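Local coordinates for L-asparaginase 1 (Escherichia coli, PDB 6NXC), which catalyses the hydrolysis of L-asparagine to L-aspartate and ammonium as an allosteric homotetramer that takes a second asparagine as activator, at residues 236-240 against 259-263; 50-55 against 140-144. The protein carries 1 engineered substitution. All coordinates share one frame; numbering follows the deposited sequence.

Interaction 1. Residues 236-240 against 259-263. With ASN (asparagine), chain O.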
ATOM      1  N   THR B 236       6.044  -1.896  28.119  1.00 17.32           N
ATOM      2  CA  THR B 236       5.807  -0.879  27.133  1.00 16.08           C
ATOM      3  C   THR B 236       6.412   0.386  27.705  1.00 17.24           C
ATOM      4  O   THR B 236       6.004   0.813  28.793  1.00 15.96           O
ATOM      5  CB  THR B 236       4.340  -0.745  26.804  1.00 16.15           C
ATOM      6  OG1 THR B 236       3.999  -2.014  26.213  1.00 16.94           O
ATOM      7  CG2 THR B 236       4.163   0.402  25.802  1.00 19.57           C
ATOM      8  N   ILE B 237       7.252   1.032  26.951  1.00 15.56           N
ATOM      9  CA  ILE B 237       7.772   2.349  27.371  1.00 14.11           C
ATOM     10  C   ILE B 237       6.821   3.427  26.908  1.00 15.11           C
ATOM     11  O   ILE B 237       6.327   3.389  25.760  1.00 14.65           O
ATOM     12  CB  ILE B 237       9.150   2.603  26.751  1.00 16.15           C
ATOM     13  CG1 ILE B 237      10.149   1.486  27.058  1.00 18.33           C
ATOM     14  CG2 ILE B 237       9.633   3.973  27.146  1.00 20.12           C
ATOM     15  CD1 ILE B 237      10.402   1.252  28.526  1.00 19.32           C
ATOM     16  N   TYR B 238       6.453   4.337  27.793  1.00 15.94           N
ATOM     17  CA  TYR B 238       5.504   5.395  27.463  1.00 16.25           C
ATOM     18  C   TYR B 238       5.779   6.575  28.392  1.00 17.08           C
ATOM     19  O   TYR B 238       6.380   6.364  29.442  1.00 15.88           O
ATOM     20  CB  TYR B 238       4.065   4.941  27.591  1.00 17.77           C
ATOM     21  CG  TYR B 238       3.729   4.346  28.922  1.00 19.24           C
ATOM     22  CD1 TYR B 238       3.922   2.999  29.106  1.00 21.90           C
ATOM     23  CD2 TYR B 238       3.250   5.116  29.980  1.00 20.42           C
ATOM     24  CE1 TYR B 238       3.770   2.407  30.352  1.00 23.20           C
ATOM     25  CE2 TYR B 238       2.958   4.507  31.194  1.00 22.48           C
ATOM     26  CZ  TYR B 238       3.315   3.181  31.394  1.00 24.64           C
ATOM     27  OH  TYR B 238       3.110   2.519  32.589  1.00 23.53           O
ATOM     28  N   PRO B 239       5.289   7.769  28.063  1.00 16.06           N
ATOM     29  CA  PRO B 239       5.665   8.938  28.867  1.00 17.48           C
ATOM     30  C   PRO B 239       5.002   8.793  30.249  1.00 19.69           C
ATOM     31  O   PRO B 239       3.810   8.462  30.345  1.00 19.73           O
ATOM     32  CB  PRO B 239       5.197  10.143  28.055  1.00 20.97           C
ATOM     33  CG  PRO B 239       5.296   9.602  26.599  1.00 19.58           C
ATOM     34  CD  PRO B 239       4.736   8.203  26.774  1.00 18.88           C
ATOM     35  N   GLY B 240       5.839   9.013  31.260  1.00 22.24           N
ATOM     36  CA  GLY B 240       5.387   8.882  32.651  1.00 26.86           C
ATOM     37  C   GLY B 240       5.657   7.496  33.239  1.00 28.13           C
ATOM     38  O   GLY B 240       5.510   7.378  34.452  1.00 32.47           O
ATOM     39  N   LEU B 259      11.556  -4.925  26.538  1.00 15.98           N
ATOM     40  CA  LEU B 259      11.227  -3.504  26.539  1.00 16.97           C
ATOM     41  C   LEU B 259      10.712  -3.168  25.132  1.00 15.59           C
ATOM     42  O   LEU B 259      11.437  -3.331  24.152  1.00 17.81           O
ATOM     43  CB  LEU B 259      12.452  -2.624  26.777  1.00 20.09           C
ATOM     44  CG  LEU B 259      13.262  -2.919  28.014  1.00 20.09           C
ATOM     45  CD1 LEU B 259      14.429  -1.961  28.093  1.00 23.11           C
ATOM     46  CD2 LEU B 259      12.446  -2.892  29.275  1.00 25.03           C
ATOM     47  N   ARG B 260       9.487  -2.725  25.066  1.00 14.07           N
ATOM     48  CA  ARG B 260       8.937  -2.116  23.814  1.00 15.57           C
ATOM     49  C   ARG B 260       9.269  -0.667  23.814  1.00 13.44           C
ATOM     50  O   ARG B 260       8.475   0.104  24.306  1.00 14.72           O
ATOM     51  CB  ARG B 260       7.455  -2.390  23.694  1.00 16.17           C
ATOM     52  CG  ARG B 260       7.029  -3.846  23.711  1.00 15.28           C
ATOM     53  CD  ARG B 260       5.546  -4.138  23.509  1.00 19.53           C
ATOM     54  NE  ARG B 260       5.042  -3.549  22.308  1.00 16.92           N
ATOM     55  CZ  ARG B 260       4.269  -2.452  22.215  1.00 18.14           C
ATOM     56  NH1 ARG B 260       3.806  -1.829  23.305  1.00 19.86           N
ATOM     57  NH2 ARG B 260       3.944  -2.020  21.006  1.00 21.89           N
ATOM     58  N   SER B 261      10.421  -0.296  23.295  1.00 15.63           N
ATOM     59  CA  SER B 261      10.901   1.106  23.381  1.00 17.33           C
ATOM     60  C   SER B 261      10.458   1.915  22.186  1.00 16.41           C
ATOM     61  O   SER B 261       9.928   1.375  21.189  1.00 14.44           O
ATOM     62  CB  SER B 261      12.426   1.127  23.378  1.00 17.87           C
ATOM     63  OG  SER B 261      12.875   0.430  24.477  1.00 25.34           O
ATOM     64  N   TYR B 262      10.798   3.182  22.226  1.00 15.84           N
ATOM     65  CA  TYR B 262      10.446   4.107  21.124  1.00 13.50           C
ATOM     66  C   TYR B 262      11.395   3.919  19.946  1.00 15.21           C
ATOM     67  O   TYR B 262      12.644   3.757  20.098  1.00 15.75           O
ATOM     68  CB  TYR B 262      10.561   5.551  21.613  1.00 15.98           C
ATOM     69  CG  TYR B 262       9.769   5.929  22.847  1.00 14.08           C
ATOM     70  CD1 TYR B 262       8.433   5.693  23.021  1.00 15.45           C
ATOM     71  CD2 TYR B 262      10.478   6.548  23.887  1.00 15.60           C
ATOM     72  CE1 TYR B 262       7.757   6.121  24.163  1.00 15.12           C
ATOM     73  CE2 TYR B 262       9.829   6.973  25.028  1.00 13.65           C
ATOM     74  CZ  TYR B 262       8.469   6.701  25.190  1.00 15.24           C
ATOM     75  OH  TYR B 262       7.784   7.185  26.267  1.00 15.43           O
ATOM     76  N   GLY B 263      10.846   4.149  18.757  1.00 16.03           N
ATOM     77  CA  GLY B 263      11.651   4.304  17.540  1.00 13.03           C
ATOM     78  C   GLY B 263      12.674   3.198  17.366  1.00 13.97           C
ATOM     79  O   GLY B 263      12.322   1.974  17.490  1.00 14.82           O
TER
HETATM   80  N   ASN O9102       6.751  -4.149  17.362  1.00 21.20           N
HETATM   81  CA  ASN O9102       5.225  -4.179  17.427  1.00 21.02           C
HETATM   82  C   ASN O9102       4.802  -4.407  18.884  1.00 28.09           C
HETATM   83  O   ASN O9102       5.671  -3.974  19.754  1.00 24.01           O
HETATM   84  CB  ASN O9102       4.673  -5.259  16.484  1.00 22.86           C
HETATM   85  CG  ASN O9102       5.015  -6.682  16.903  1.00 21.02           C
HETATM   86  OD1 ASN O9102       6.017  -6.900  17.558  1.00 18.58           O
HETATM   87  ND2 ASN O9102       4.145  -7.632  16.651  1.00 19.45           N
HETATM   88  OXT ASN O9102       3.658  -5.010  19.173  1.00 25.02           O

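Interaction 2. Residues 50-55 against 140-144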
ATOM      1  N   HIS B  50     -17.614 -30.785  13.677  1.00 42.16           N
ATOM      2  CA  HIS B  50     -18.284 -29.880  12.724  1.00 48.94           C
ATOM      3  C   HIS B  50     -17.348 -29.509  11.555  1.00 47.61           C
ATOM      4  O   HIS B  50     -17.805 -29.562  10.439  1.00 36.53           O
ATOM      5  CB  HIS B  50     -18.776 -28.649  13.472  1.00 55.21           C
ATOM      6  CG  HIS B  50     -19.818 -27.933  12.706  1.00 65.26           C
ATOM      7  ND1 HIS B  50     -19.891 -26.562  12.677  1.00 76.50           N
ATOM      8  CD2 HIS B  50     -20.821 -28.403  11.938  1.00 72.41           C
ATOM      9  CE1 HIS B  50     -20.912 -26.209  11.928  1.00 84.70           C
ATOM     10  NE2 HIS B  50     -21.494 -27.321  11.462  1.00 79.58           N
ATOM     11  N   LEU B  51     -16.081 -29.138  11.800  1.00 39.32           N
ATOM     12  CA  LEU B  51     -15.110 -28.797  10.724  1.00 34.40           C
ATOM     13  C   LEU B  51     -14.989 -29.965   9.718  1.00 29.32           C
ATOM     14  O   LEU B  51     -15.085 -29.735   8.503  1.00 28.33           O
ATOM     15  CB  LEU B  51     -13.717 -28.462  11.296  1.00 32.42           C
ATOM     16  CG  LEU B  51     -12.672 -28.532  10.172  1.00 34.93           C
ATOM     17  CD1 LEU B  51     -12.872 -27.298   9.317  1.00 35.31           C
ATOM     18  CD2 LEU B  51     -11.245 -28.709  10.668  1.00 38.48           C
ATOM     19  N   GLN B  52     -14.666 -31.152  10.179  1.00 25.92           N
ATOM     20  CA  GLN B  52     -14.412 -32.352   9.370  1.00 25.26           C
ATOM     21  C   GLN B  52     -15.641 -32.744   8.479  1.00 27.66           C
ATOM     22  O   GLN B  52     -15.475 -33.125   7.328  1.00 21.73           O
ATOM     23  CB  GLN B  52     -14.062 -33.472  10.324  1.00 30.86           C
ATOM     24  CG  GLN B  52     -12.887 -33.174  11.247  1.00 34.55           C
ATOM     25  CD  GLN B  52     -13.238 -32.771  12.675  1.00 36.80           C
ATOM     26  OE1 GLN B  52     -14.050 -31.842  12.963  1.00 41.44           O
ATOM     27  NE2 GLN B  52     -12.664 -33.517  13.601  1.00 47.55           N
ATOM     28  N   ARG B  53     -16.848 -32.657   9.006  1.00 27.82           N
ATOM     29  CA  ARG B  53     -18.104 -32.851   8.218  1.00 25.63           C
ATOM     30  C   ARG B  53     -18.183 -31.713   7.196  1.00 24.63           C
ATOM     31  O   ARG B  53     -18.546 -31.958   6.034  1.00 21.11           O
ATOM     32  CB  ARG B  53     -19.317 -32.921   9.154  1.00 29.13           C
ATOM     33  CG  ARG B  53     -20.670 -32.893   8.439  1.00 26.39           C
ATOM     34  CD  ARG B  53     -20.739 -34.161   7.565  1.00 26.02           C
ATOM     35  NE  ARG B  53     -22.060 -34.387   6.994  1.00 25.19           N
ATOM     36  CZ  ARG B  53     -22.361 -35.291   6.040  1.00 28.61           C
ATOM     37  NH1 ARG B  53     -21.431 -36.072   5.530  1.00 27.04           N
ATOM     38  NH2 ARG B  53     -23.597 -35.337   5.567  1.00 36.62           N
ATOM     39  N   GLN B  54     -17.847 -30.467   7.569  1.00 25.85           N
ATOM     40  CA  GLN B  54     -18.025 -29.338   6.630  1.00 26.60           C
ATOM     41  C   GLN B  54     -17.055 -29.563   5.463  1.00 20.23           C
ATOM     42  O   GLN B  54     -17.470 -29.400   4.275  1.00 22.50           O
ATOM     43  CB  GLN B  54     -17.723 -27.974   7.283  1.00 34.20           C
ATOM     44  CG  GLN B  54     -18.724 -27.499   8.334  1.00 45.20           C
ATOM     45  CD  GLN B  54     -18.085 -26.616   9.393  1.00 50.61           C
ATOM     46  OE1 GLN B  54     -16.953 -26.835   9.817  1.00 57.44           O
ATOM     47  NE2 GLN B  54     -18.789 -25.583   9.837  1.00 47.76           N
ATOM     48  N   LEU B  55     -15.824 -30.046   5.727  1.00 19.62           N
ATOM     49  CA  LEU B  55     -14.858 -30.260   4.620  1.00 20.16           C
ATOM     50  C   LEU B  55     -15.264 -31.454   3.768  1.00 20.63           C
ATOM     51  O   LEU B  55     -15.031 -31.344   2.547  1.00 20.44           O
ATOM     52  CB  LEU B  55     -13.452 -30.450   5.176  1.00 21.34           C
ATOM     53  CG  LEU B  55     -12.913 -29.231   5.911  1.00 24.89           C
ATOM     54  CD1 LEU B  55     -11.508 -29.527   6.398  1.00 29.00           C
ATOM     55  CD2 LEU B  55     -12.904 -28.000   5.059  1.00 24.99           C
ATOM     56  N   PRO B 140     -15.761 -17.859  10.936  1.00 27.97           N
ATOM     57  CA  PRO B 140     -15.964 -19.322  10.940  1.00 26.20           C
ATOM     58  C   PRO B 140     -16.491 -19.958   9.667  1.00 31.07           C
ATOM     59  O   PRO B 140     -17.240 -19.339   8.985  1.00 31.43           O
ATOM     60  CB  PRO B 140     -17.029 -19.509  12.026  1.00 32.57           C
ATOM     61  CG  PRO B 140     -16.813 -18.313  12.926  1.00 32.26           C
ATOM     62  CD  PRO B 140     -16.460 -17.150  12.023  1.00 30.14           C
ATOM     63  N   LEU B 141     -16.042 -21.179   9.356  1.00 32.21           N
ATOM     64  CA  LEU B 141     -16.463 -21.915   8.151  1.00 39.13           C
ATOM     65  C   LEU B 141     -18.004 -22.013   8.123  1.00 39.74           C
ATOM     66  O   LEU B 141     -18.595 -21.950   7.038  1.00 47.60           O
ATOM     67  CB  LEU B 141     -15.715 -23.251   8.250  1.00 36.28           C
ATOM     68  CG  LEU B 141     -15.420 -24.010   6.975  1.00 44.62           C
ATOM     69  CD1 LEU B 141     -14.471 -23.259   6.066  1.00 43.74           C
ATOM     70  CD2 LEU B 141     -14.832 -25.372   7.324  1.00 43.08           C
ATOM     71  N   ALA B 142     -18.644 -22.058   9.303  1.00 41.98           N
ATOM     72  CA  ALA B 142     -20.117 -22.195   9.523  1.00 51.84           C
ATOM     73  C   ALA B 142     -20.857 -20.893   9.210  1.00 44.44           C
ATOM     74  O   ALA B 142     -22.075 -20.925   9.113  1.00 45.36           O
ATOM     75  CB  ALA B 142     -20.405 -22.590  10.970  1.00 47.93           C
ATOM     76  N   GLU B 143     -20.144 -19.767   9.094  1.00 45.11           N
ATOM     77  CA  GLU B 143     -20.772 -18.436   8.911  1.00 42.23           C
ATOM     78  C   GLU B 143     -20.598 -18.038   7.453  1.00 39.79           C
ATOM     79  O   GLU B 143     -19.679 -18.540   6.794  1.00 37.96           O
ATOM     80  CB  GLU B 143     -20.220 -17.427   9.913  1.00 39.47           C
ATOM     81  CG  GLU B 143     -20.844 -17.494  11.282  1.00 53.88           C
ATOM     82  CD  GLU B 143     -20.201 -16.451  12.174  1.00 64.69           C
ATOM     83  OE1 GLU B 143     -19.837 -15.404  11.611  1.00 61.44           O
ATOM     84  OE2 GLU B 143     -20.000 -16.699  13.406  1.00 67.40           O
ATOM     85  N   LEU B 144     -21.457 -17.144   6.964  1.00 32.33           N
ATOM     86  CA  LEU B 144     -21.389 -16.564   5.606  1.00 38.10           C
ATOM     87  C   LEU B 144     -20.089 -15.761   5.491  1.00 31.67           C
ATOM     88  O   LEU B 144     -19.720 -15.149   6.469  1.00 31.38           O
ATOM     89  CB  LEU B 144     -22.550 -15.594   5.355  1.00 37.88           C
ATOM     90  CG  LEU B 144     -23.819 -16.207   4.778  1.00 44.07           C
ATOM     91  CD1 LEU B 144     -24.756 -15.080   4.368  1.00 45.02           C
ATOM     92  CD2 LEU B 144     -23.551 -17.144   3.592  1.00 40.51           C
TER

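Interaction 1. Residues 236-240 against 259-263
Thr236 and Arg260 pair as neighbours on parallel strands, their CA atoms 4.7 Å apart, at the C-terminal ends of strands 232-236 and 256-261. These belong to the parallel four-stranded sheet of the C-terminal domain. Ile237 N donates to Arg260 O at 3.1 Å in a nearly straight bond (168°); Gln292 NE2 donates to the same carbonyl. On one sheet face the side chains of Thr236 and Arg260 run side by side. The arginine chain bends at chi3 (55°), and its guanidinium meets two partners at its edge. NH1 donates to Thr236 OG1 at 2.9 Å, within the guanidinium plane. NE and NH2 both donate to the carboxylate O of the bound asparagine, the allosteric activator, at 2.7 Å from NE. The threonine bond, with those to the activator, would limit rotation of the guanidinium. Arg260 of a second subunit brings its own guanidinium close, next to this anion-binding site. Beyond the strand ends, Ile237 packs CG1 along Ser261, whose OG bonds to Asn289. Ile237 CG2, anti to the backbone N, lies over one face of the Tyr262 ring, a CH-pi contact 3.9 Å from the centroid. The phenol oxygen abuts the 238-239 peptide without hydrogen-bonding to it, Tyr262 OH being 3.0 Å from Tyr238 C. Tyr262 OH also lies 3.3 Å from Pro239 CD, which sits at the ring edge.

Interaction 2. Residues 50-55 against 140-144
Leu141 reaches from a type I beta turn, Pro140 to Glu143, onto helix 50-56, with Leu51 CA and Leu141 CA 7.5 Å apart. The contact belongs to the N-terminal asparaginase domain, where the turn lies in the loop between strand 132-135 and helix 148-161. Glu143 N closes the turn on Pro140 O. No hydrogen bond joins the two segments, and the contact is made by side-chain packing.

Leu141 carries its CG anti to the backbone N (chi1 -154°), which sends the side chain out to the helix. Its CD2 methyl is the atom that touches three helix residues. It meets Leu51 CD1 at 3.4 Å, closer than two methyls normally sit, with the two side chains crossing at a slant. Leu55 approaches at about a right angle, and its CD2 stands 4.0 Å from Leu141 CD2. Gln54 runs antiparallel to Leu141, with Gln54 CB 3.9 Å from Leu141 CD2. Met58 and Gln149 also touch Leu141, while Leu55 packs on Leu152 of helix 148-161.

The Gln54 side chain continues past Leu141 to Ala142. The placing of its amide O and N is uncertain. As modelled, the amide end reaches Ala142 CB and one face of the His50 ring, near the ring's border. The approach to His50 is a contact within the helix, one turn apart. His50 has CG anti to the backbone N (chi1 -161°), which swings the imidazole toward the turn.

The Leu141 carbonyl oxygen accepts a hydrogen bond from Arg63 of a third subunit, so the turn also takes part in the assembly. Ala142 CB meets the imidazole at its edge, near the ring plane, 3.8 Å from His50 CE1.

How the interactions relate
Interactions 1 and 2 do not touch: their centres are 42 Å apart and their nearest atoms about 27 Å. Interaction 2 lies in the N-terminal domain and interaction 1 in the C-terminal one, all within one asparaginase chain. Each is near a different site. Interaction 2 is beside the catalytic region, the Leu141 side chain being about 8 Å from that of Thr34, the active-site nucleophile. Interaction 1 supplies Arg260 to the activator pocket. The Arg260 side chain is about 4 Å from that of Gln292 and about 10 Å from that of Ala182, an engineered residue. Both contacts also meet other subunits, interaction 1 the second and interaction 2 the third.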